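Local coordinates for protein mevalonate diphosphate decarboxylase (Legionella pneumophila, PDB 3LTO) that probably catalyses the ATP-dependent decarboxylation of mevalonate diphosphate to isopentenyl diphosphate in isoprenoid biosynthesis, at residues 30-35 / 156-162; 13-17 / 238-242; 136-140 / 153-157. One frame throughout, in Å; residues are numbered along the deposited sequence.

From the N terminus, strand 2-12 leads into the loop 13-17, which contact 2 joins to helix 228-247. That pairing closes a very long loop and ties the N-terminal to the C-terminal family domain. Strand 31-47 follows, and its start pairs with strand 158-162 in contact 1, nested inside the loop of contact 2. Contact 3 also lies inside that loop. It closes a short loop, with twelve residues between 136-140 and 153-157. It ends on the same part of the chain as contact 1, sharing Ala156 and Pro157, and touches it where Thr35 OG1 meets Tyr155 O. Contacts 1 and 2 touch through Leu13, Ile14 and Tyr16.

Contact 1: 30-35 / 156-162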
loop_
_atom_site.group_PDB
_atom_site.type_symbol
_atom_site.label_atom_id
_atom_site.label_comp_id
_atom_site.label_asym_id
_atom_site.label_seq_id
_atom_site.Cartn_x
_atom_site.Cartn_y
_atom_site.Cartn_z
ATOM N N SER A 30 -6.938 -6.864 5.535
ATOM C CA SER A 30 -7.637 -6.441 4.345
ATOM C C SER A 30 -9.133 -6.456 4.613
ATOM O O SER A 30 -9.599 -7.005 5.624
ATOM C CB SER A 30 -7.318 -7.384 3.186
ATOM O OG SER A 30 -5.937 -7.362 2.885
ATOM N N SER A 31 -9.878 -5.845 3.700
ATOM C CA SER A 31 -11.328 -5.800 3.790
ATOM C C SER A 31 -11.919 -5.928 2.389
ATOM O O SER A 31 -11.313 -5.494 1.406
ATOM C CB SER A 31 -11.786 -4.499 4.464
ATOM O OG SER A 31 -11.322 -3.343 3.777
ATOM N N LEU A 32 -13.092 -6.551 2.305
ATOM C CA LEU A 32 -13.793 -6.767 1.041
ATOM C C LEU A 32 -15.253 -6.330 1.175
ATOM O O LEU A 32 -15.956 -6.774 2.090
ATOM C CB LEU A 32 -13.750 -8.250 0.663
ATOM C CG LEU A 32 -14.547 -8.652 -0.575
ATOM C CD1 LEU A 32 -13.753 -8.332 -1.821
ATOM C CD2 LEU A 32 -14.847 -10.126 -0.525
ATOM N N SER A 33 -15.717 -5.481 0.262
ATOM C CA SER A 33 -17.089 -5.008 0.338
ATOM C C SER A 33 -17.808 -4.967 -1.003
ATOM O O SER A 33 -17.182 -4.961 -2.064
ATOM C CB SER A 33 -17.123 -3.614 0.971
ATOM O OG SER A 33 -16.395 -2.688 0.180
ATOM N N TYR A 34 -19.136 -4.948 -0.934
ATOM C CA TYR A 34 -19.970 -4.875 -2.122
ATOM C C TYR A 34 -20.410 -3.420 -2.235
ATOM O O TYR A 34 -20.821 -2.821 -1.242
ATOM C CB TYR A 34 -21.203 -5.760 -1.972
ATOM C CG TYR A 34 -22.072 -5.780 -3.215
ATOM C CD1 TYR A 34 -21.567 -6.239 -4.430
ATOM C CD2 TYR A 34 -23.386 -5.317 -3.182
ATOM C CE1 TYR A 34 -22.346 -6.233 -5.582
ATOM C CE2 TYR A 34 -24.173 -5.307 -4.333
ATOM C CZ TYR A 34 -23.644 -5.766 -5.527
ATOM O OH TYR A 34 -24.409 -5.749 -6.673
ATOM N N THR A 35 -20.323 -2.848 -3.429
ATOM C CA THR A 35 -20.720 -1.459 -3.601
ATOM C C THR A 35 -22.228 -1.375 -3.847
ATOM O O THR A 35 -22.736 -1.913 -4.822
ATOM C CB THR A 35 -19.927 -0.803 -4.762
ATOM O OG1 THR A 35 -18.520 -0.993 -4.544
ATOM C CG2 THR A 35 -20.201 0.695 -4.823
ATOM N N ALA A 156 -16.338 -0.471 -7.846
ATOM C CA ALA A 156 -17.540 -1.288 -7.961
ATOM C C ALA A 156 -17.334 -2.333 -9.060
ATOM O O ALA A 156 -16.517 -2.135 -9.962
ATOM C CB ALA A 156 -18.732 -0.404 -8.298
ATOM N N PRO A 157 -18.070 -3.460 -8.997
ATOM C CA PRO A 157 -19.055 -3.773 -7.959
ATOM C C PRO A 157 -18.458 -4.317 -6.657
ATOM O O PRO A 157 -19.141 -4.373 -5.638
ATOM C CB PRO A 157 -19.972 -4.777 -8.655
ATOM C CG PRO A 157 -19.010 -5.536 -9.507
ATOM C CD PRO A 157 -18.173 -4.422 -10.110
ATOM N N TRP A 158 -17.194 -4.722 -6.689
ATOM C CA TRP A 158 -16.528 -5.225 -5.487
ATOM C C TRP A 158 -15.224 -4.476 -5.258
ATOM O O TRP A 158 -14.518 -4.142 -6.206
ATOM C CB TRP A 158 -16.214 -6.719 -5.604
ATOM C CG TRP A 158 -17.411 -7.590 -5.710
ATOM C CD1 TRP A 158 -18.028 -8.001 -6.856
ATOM C CD2 TRP A 158 -18.175 -8.130 -4.624
ATOM N NE1 TRP A 158 -19.135 -8.763 -6.548
ATOM C CE2 TRP A 158 -19.247 -8.856 -5.186
ATOM C CE3 TRP A 158 -18.058 -8.068 -3.229
ATOM C CZ2 TRP A 158 -20.201 -9.515 -4.402
ATOM C CZ3 TRP A 158 -19.006 -8.720 -2.449
ATOM C CH2 TRP A 158 -20.064 -9.435 -3.038
ATOM N N ALA A 159 -14.899 -4.223 -3.994
ATOM C CA ALA A 159 -13.669 -3.515 -3.657
ATOM C C ALA A 159 -12.836 -4.283 -2.649
ATOM O O ALA A 159 -13.348 -4.741 -1.633
ATOM C CB ALA A 159 -13.993 -2.134 -3.105
ATOM N N LEU A 160 -11.548 -4.424 -2.937
ATOM C CA LEU A 160 -10.646 -5.113 -2.033
ATOM C C LEU A 160 -9.600 -4.114 -1.585
ATOM O O LEU A 160 -8.926 -3.495 -2.405
ATOM C CB LEU A 160 -9.968 -6.299 -2.717
ATOM C CG LEU A 160 -8.943 -7.040 -1.845
ATOM C CD1 LEU A 160 -9.651 -7.701 -0.678
ATOM C CD2 LEU A 160 -8.203 -8.081 -2.674
ATOM N N TRP A 161 -9.484 -3.955 -0.273
ATOM C CA TRP A 161 -8.537 -3.028 0.327
ATOM C C TRP A 161 -7.482 -3.842 1.071
ATOM O O TRP A 161 -7.793 -4.583 2.004
ATOM C CB TRP A 161 -9.302 -2.090 1.275
ATOM C CG TRP A 161 -8.483 -1.105 2.069
ATOM C CD1 TRP A 161 -7.195 -0.727 1.841
ATOM C CD2 TRP A 161 -8.925 -0.359 3.209
ATOM N NE1 TRP A 161 -6.800 0.211 2.772
ATOM C CE2 TRP A 161 -7.845 0.456 3.622
ATOM C CE3 TRP A 161 -10.131 -0.299 3.924
ATOM C CZ2 TRP A 161 -7.932 1.322 4.722
ATOM C CZ3 TRP A 161 -10.222 0.558 5.018
ATOM C CH2 TRP A 161 -9.126 1.359 5.405
ATOM N N THR A 162 -6.238 -3.727 0.624
ATOM C CA THR A 162 -5.123 -4.432 1.241
ATOM C C THR A 162 -3.984 -3.441 1.361
ATOM O O THR A 162 -3.594 -2.830 0.374
ATOM C CB THR A 162 -4.648 -5.612 0.375
ATOM O OG1 THR A 162 -5.656 -6.627 0.344
ATOM C CG2 THR A 162 -3.367 -6.197 0.939
#
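Tyr34 and Trp158 sit opposite each other on two antiparallel strands of the N-terminal domain sheet. They form a non-hydrogen-bonded pair and meet edge-to-face. The Tyr34 edge points at the face of the Trp158 six-membered ring, with the planes at 55°. Trp158 CG stays beside its own backbone N (chi1 -64°), which brings the indole under Tyr34. Tyr34 CD1 comes closest, 3.5 Å from Trp158 CZ2. Tyr34 CB also lies over that face in a CH-pi contact. Both polar ends bind outside the pair: Trp158 NE1 to Tyr173 O, Tyr34 OH to Leu176 N. On this side Leu32 and Trp158 meet helix 208-224, while Leu160 packs on Val309 of the second subunit.

Ser31 and Trp161 point to the other side, Ser31 OG 3.3 Å from Trp161 CE3. Ser31 with Trp161 and Ser33 with Ala159 each exchange two backbone hydrogen bonds. Thr35 N adds a bond to Pro157 O of 2.9 Å. At the other end Thr162 OG1 donates to Ser30 OG at 2.7 Å. Ser30 OG also bonds Gly310 O of the second subunit. The face with Trp161 is thus partly polar: partners beyond the two strands hold its hydroxyls, Arg152 for Ser31 OG and, weakly, Asn10 and Arg152 for Ser33 OG.

Contact 2: 13-17 / 238-242; sequences LIKYM and EFLDM. With SO4 (sulfate ion), chain C; SO4 (sulfate ion), chain D.
Glu238, on helix 228-247, reaches the loop 13-17 at a classic beta bulge, where Leu13 and Ile14 both face Leu32. The contact joins the two domains of this GHMP-type fold. Glu238 CB lies 3.7 Å from Leu13 O. The next atom, Glu238 CG, is anti to the backbone N (chi1 172°) and comes within 3.1 Å of Leu13 O. A bend at chi2 (76°) then turns the carboxylate along the loop. Its carbon CD passes near Ile14 CA and Lys15 N. At the tip, Glu238 OE2 accepts a hydrogen bond from Lys15 N at 2.6 Å, on its anti lone pair. Arg208 NH2 makes a salt bridge to the same OE2, and Asn215 ND2 bonds OE1. This buried carboxylate therefore has partners on both oxygens, and Arg208 probably stabilises its negative charge.

The base of the Lys15 side chain packs on Glu238 OE2. Its NZ makes a salt bridge to Asp283 and hydrogen bonds to Ala12 O and Met282 O. Lys15 CG touches Met242 SE, and the two side chains lie roughly perpendicular. Met17 and Met242, both selenomethionines, run antiparallel side by side. Met17 CE meets Met242 CG at 3.6 Å.

Two sulfate ions, probably from the crystallisation liquor, lie beside the loop. The backbone N-H groups of Tyr16 and Met17 bind the first, as do Arg152 and Ser149. The Tyr16 hydroxyl binds the second: sulfate O1 lies at the ring edge, in its plane, and accepts from Tyr16 OH at 2.6 Å.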
loop_
_atom_site.group_PDB
_atom_site.type_symbol
_atom_site.label_atom_id
_atom_site.label_comp_id
_atom_site.label_asym_id
_atom_site.label_seq_id
_atom_site.Cartn_x
_atom_site.Cartn_y
_atom_site.Cartn_z
ATOM N N LEU A 13 -17.966 -7.669 3.571
ATOM C CA LEU A 13 -18.161 -9.093 3.853
ATOM C C LEU A 13 -17.041 -9.493 4.835
ATOM O O LEU A 13 -17.250 -10.314 5.736
ATOM C CB LEU A 13 -18.082 -9.909 2.556
ATOM C CG LEU A 13 -19.379 -10.031 1.740
ATOM C CD1 LEU A 13 -20.033 -8.677 1.602
ATOM C CD2 LEU A 13 -19.094 -10.628 0.372
ATOM N N ILE A 14 -15.855 -8.910 4.635
ATOM C CA ILE A 14 -14.697 -9.109 5.519
ATOM C C ILE A 14 -14.510 -7.699 6.106
ATOM O O ILE A 14 -14.363 -6.726 5.362
ATOM C CB ILE A 14 -13.433 -9.530 4.739
ATOM C CG1 ILE A 14 -13.679 -10.863 4.018
ATOM C CG2 ILE A 14 -12.254 -9.668 5.701
ATOM C CD1 ILE A 14 -13.908 -12.048 4.954
ATOM N N LYS A 15 -14.514 -7.588 7.431
ATOM C CA LYS A 15 -14.441 -6.281 8.089
ATOM C C LYS A 15 -13.084 -5.631 8.335
ATOM O O LYS A 15 -12.150 -6.268 8.800
ATOM C CB LYS A 15 -15.157 -6.342 9.447
ATOM C CG LYS A 15 -16.480 -7.104 9.481
ATOM C CD LYS A 15 -17.547 -6.431 8.650
ATOM C CE LYS A 15 -18.885 -7.144 8.805
ATOM N NZ LYS A 15 -19.947 -6.532 7.949
ATOM N N TYR A 16 -13.007 -4.338 8.040
ATOM C CA TYR A 16 -11.816 -3.542 8.291
ATOM C C TYR A 16 -11.895 -3.232 9.784
ATOM O O TYR A 16 -10.950 -3.450 10.529
ATOM C CB TYR A 16 -11.865 -2.249 7.474
ATOM C CG TYR A 16 -11.049 -1.115 8.057
ATOM C CD1 TYR A 16 -9.711 -1.294 8.422
ATOM C CD2 TYR A 16 -11.618 0.144 8.238
ATOM C CE1 TYR A 16 -8.968 -0.242 8.954
ATOM C CE2 TYR A 16 -10.890 1.195 8.761
ATOM C CZ TYR A 16 -9.568 1.001 9.122
ATOM O OH TYR A 16 -8.874 2.049 9.677
HETATM N N MSE A 17 -13.045 -2.713 10.196
HETATM C CA MSE A 17 -13.332 -2.404 11.596
HETATM C C MSE A 17 -12.503 -1.296 12.244
HETATM O O MSE A 17 -12.472 -1.172 13.467
HETATM C CB MSE A 17 -13.208 -3.678 12.437
HETATM C CG MSE A 17 -14.042 -3.661 13.697
HETATM SE SE MSE A 17 -13.700 -5.211 14.811
HETATM C CE MSE A 17 -13.737 -6.535 13.431
ATOM N N GLU A 238 -17.710 -14.340 10.085
ATOM C CA GLU A 238 -17.043 -13.047 10.123
ATOM C C GLU A 238 -17.771 -11.972 10.954
ATOM O O GLU A 238 -17.171 -11.388 11.859
ATOM C CB GLU A 238 -16.806 -12.552 8.690
ATOM C CG GLU A 238 -16.289 -11.118 8.571
ATOM C CD GLU A 238 -14.812 -10.960 8.918
ATOM O OE1 GLU A 238 -14.173 -11.937 9.363
ATOM O OE2 GLU A 238 -14.289 -9.840 8.738
ATOM N N PHE A 239 -19.050 -11.712 10.681
ATOM C CA PHE A 239 -19.733 -10.673 11.451
ATOM C C PHE A 239 -19.997 -11.071 12.902
ATOM O O PHE A 239 -19.991 -10.226 13.797
ATOM C CB PHE A 239 -21.026 -10.208 10.745
ATOM C CG PHE A 239 -22.238 -11.071 10.995
ATOM C CD1 PHE A 239 -23.027 -10.891 12.128
ATOM C CD2 PHE A 239 -22.620 -12.030 10.063
ATOM C CE1 PHE A 239 -24.181 -11.648 12.329
ATOM C CE2 PHE A 239 -23.770 -12.796 10.253
ATOM C CZ PHE A 239 -24.555 -12.603 11.390
ATOM N N LEU A 240 -20.202 -12.357 13.149
ATOM C CA LEU A 240 -20.429 -12.807 14.517
ATOM C C LEU A 240 -19.138 -12.637 15.323
ATOM O O LEU A 240 -19.170 -12.339 16.519
ATOM C CB LEU A 240 -20.905 -14.263 14.539
ATOM C CG LEU A 240 -22.350 -14.457 14.059
ATOM C CD1 LEU A 240 -22.738 -15.934 14.098
ATOM C CD2 LEU A 240 -23.281 -13.647 14.944
ATOM N N ASP A 241 -18.004 -12.799 14.652
ATOM C CA ASP A 241 -16.696 -12.637 15.283
ATOM C C ASP A 241 -16.627 -11.219 15.824
ATOM O O ASP A 241 -16.408 -10.991 17.015
ATOM C CB ASP A 241 -15.591 -12.831 14.243
ATOM C CG ASP A 241 -14.193 -12.744 14.838
ATOM O OD1 ASP A 241 -14.040 -12.332 16.006
ATOM O OD2 ASP A 241 -13.235 -13.088 14.126
HETATM N N MSE A 242 -16.834 -10.261 14.927
HETATM C CA MSE A 242 -16.789 -8.863 15.315
HETATM C C MSE A 242 -17.738 -8.566 16.463
HETATM O O MSE A 242 -17.332 -7.973 17.454
HETATM C CB MSE A 242 -17.128 -7.953 14.129
HETATM C CG MSE A 242 -17.179 -6.476 14.493
HETATM SE SE MSE A 242 -17.259 -5.282 12.975
HETATM C CE MSE A 242 -19.114 -5.413 12.571
HETATM S S SO4 C . -15.957 -2.026 7.735
HETATM O O1 SO4 C . -15.166 -3.028 7.001
HETATM O O2 SO4 C . -16.100 -0.841 6.883
HETATM O O3 SO4 C . -17.277 -2.596 8.041
HETATM O O4 SO4 C . -15.301 -1.635 8.988
HETATM S S SO4 D . -10.841 4.998 10.456
HETATM O O1 SO4 D . -9.722 4.541 9.620
HETATM O O2 SO4 D . -11.748 5.846 9.667
HETATM O O3 SO4 D . -11.583 3.829 10.957
HETATM O O4 SO4 D . -10.318 5.767 11.599
#

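Contact 3: 136-140 / 153-157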
loop_
_atom_site.group_PDB
_atom_site.type_symbol
_atom_site.label_atom_id
_atom_site.label_comp_id
_atom_site.label_asym_id
_atom_site.label_seq_id
_atom_site.Cartn_x
_atom_site.Cartn_y
_atom_site.Cartn_z
ATOM N N ILE A 136 -8.810 8.537 -9.561
ATOM C CA ILE A 136 -9.712 7.840 -8.662
ATOM C C ILE A 136 -8.927 7.312 -7.464
ATOM O O ILE A 136 -9.340 7.480 -6.319
ATOM C CB ILE A 136 -10.385 6.645 -9.361
ATOM C CG1 ILE A 136 -11.162 7.124 -10.587
ATOM C CG2 ILE A 136 -11.307 5.914 -8.379
ATOM C CD1 ILE A 136 -12.277 8.088 -10.272
ATOM N N ASP A 137 -7.789 6.679 -7.735
ATOM C CA ASP A 137 -6.962 6.114 -6.677
ATOM C C ASP A 137 -6.457 7.163 -5.703
ATOM O O ASP A 137 -6.379 6.918 -4.501
ATOM C CB ASP A 137 -5.774 5.349 -7.276
ATOM C CG ASP A 137 -6.208 4.143 -8.101
ATOM O OD1 ASP A 137 -7.410 3.797 -8.081
ATOM O OD2 ASP A 137 -5.342 3.537 -8.768
ATOM N N GLU A 138 -6.109 8.335 -6.213
ATOM C CA GLU A 138 -5.626 9.389 -5.339
ATOM C C GLU A 138 -6.770 9.898 -4.482
ATOM O O GLU A 138 -6.586 10.239 -3.320
ATOM C CB GLU A 138 -5.053 10.535 -6.163
ATOM C CG GLU A 138 -3.878 10.115 -7.015
ATOM C CD GLU A 138 -3.263 11.271 -7.773
ATOM O OE1 GLU A 138 -3.940 11.842 -8.662
ATOM O OE2 GLU A 138 -2.097 11.604 -7.466
ATOM N N GLN A 139 -7.959 9.948 -5.064
ATOM C CA GLN A 139 -9.120 10.430 -4.335
ATOM C C GLN A 139 -9.500 9.469 -3.218
ATOM O O GLN A 139 -9.877 9.893 -2.131
ATOM C CB GLN A 139 -10.295 10.626 -5.297
ATOM C CG GLN A 139 -10.291 11.982 -5.951
ATOM C CD GLN A 139 -11.418 12.150 -6.935
ATOM O OE1 GLN A 139 -11.210 12.076 -8.145
ATOM N NE2 GLN A 139 -12.626 12.365 -6.423
ATOM N N ALA A 140 -9.395 8.175 -3.499
ATOM C CA ALA A 140 -9.720 7.153 -2.517
ATOM C C ALA A 140 -8.749 7.240 -1.353
ATOM O O ALA A 140 -9.164 7.155 -0.197
ATOM C CB ALA A 140 -9.648 5.759 -3.154
ATOM N N SER A 153 -15.620 2.875 -1.486
ATOM C CA SER A 153 -16.758 3.328 -2.283
ATOM C C SER A 153 -16.383 3.869 -3.662
ATOM O O SER A 153 -17.260 4.156 -4.470
ATOM C CB SER A 153 -17.558 4.380 -1.511
ATOM O OG SER A 153 -18.271 3.772 -0.447
ATOM N N PHE A 154 -15.082 3.992 -3.920
ATOM C CA PHE A 154 -14.571 4.492 -5.194
ATOM C C PHE A 154 -14.444 3.392 -6.251
ATOM O O PHE A 154 -13.976 3.640 -7.368
ATOM C CB PHE A 154 -13.201 5.148 -4.976
ATOM C CG PHE A 154 -13.275 6.472 -4.275
ATOM C CD1 PHE A 154 -13.369 7.652 -5.004
ATOM C CD2 PHE A 154 -13.338 6.537 -2.886
ATOM C CE1 PHE A 154 -13.533 8.878 -4.363
ATOM C CE2 PHE A 154 -13.504 7.763 -2.231
ATOM C CZ PHE A 154 -13.602 8.933 -2.972
ATOM N N TYR A 155 -14.853 2.178 -5.898
ATOM C CA TYR A 155 -14.762 1.050 -6.818
ATOM C C TYR A 155 -16.053 0.250 -6.766
ATOM O O TYR A 155 -16.768 0.291 -5.772
ATOM C CB TYR A 155 -13.575 0.163 -6.428
ATOM C CG TYR A 155 -12.289 0.950 -6.289
ATOM C CD1 TYR A 155 -11.480 1.207 -7.395
ATOM C CD2 TYR A 155 -11.917 1.497 -5.059
ATOM C CE1 TYR A 155 -10.337 1.992 -7.287
ATOM C CE2 TYR A 155 -10.773 2.289 -4.939
ATOM C CZ TYR A 155 -9.991 2.534 -6.059
ATOM O OH TYR A 155 -8.882 3.343 -5.960
ATOM N N ALA A 156 -16.338 -0.471 -7.846
ATOM C CA ALA A 156 -17.540 -1.288 -7.961
ATOM C C ALA A 156 -17.334 -2.333 -9.060
ATOM O O ALA A 156 -16.517 -2.135 -9.962
ATOM C CB ALA A 156 -18.732 -0.404 -8.298
ATOM N N PRO A 157 -18.070 -3.460 -8.997
ATOM C CA PRO A 157 -19.055 -3.773 -7.959
ATOM C C PRO A 157 -18.458 -4.317 -6.657
ATOM O O PRO A 157 -19.141 -4.373 -5.638
ATOM C CB PRO A 157 -19.972 -4.777 -8.655
ATOM C CG PRO A 157 -19.010 -5.536 -9.507
ATOM C CD PRO A 157 -18.173 -4.422 -10.110
#
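Phe154 overlaps the backbone of helix 136-144, with one face of its ring turned to Ala140 CA. The contact packs the loop leading into strand 158-162 on that helix, within the N-terminal domain of the GHMP-type fold (S5 clan). The Ala140 CA makes a CH-pi contact, 3.9 Å from the centroid of the Phe154 ring and 20° off the ring normal. It sits toward the rim, and the Gln139 carbonyl carbon lies over the same face. Gln139 CB meets Phe154 CE1 at 3.8 Å. Ala115 and Lys119 of helix 110-129 also touch the Phe154 side chain.

Ile136 bridges the two aromatic residues. Its CG2 branch, anti to the backbone N, touches Phe154 CB at 4.0 Å and Tyr155 CE1 at 4.2 Å. Ala140 CB likewise packs against both Phe154 and Tyr155. Val166 and Ala168 of strand 165-168 also pack on Tyr155.

The polar part is one bond at the end of the Tyr155 ring. The Asp137 side chain lies roughly perpendicular to that of Tyr155, their carboxylate and ring planes 42° apart. The acceptor oxygen lies in the plane of the ring, yet the hydroxyl meets it from above the carboxylate plane. Tyr155 OH donates to Asp137 OD1 at 2.6 Å.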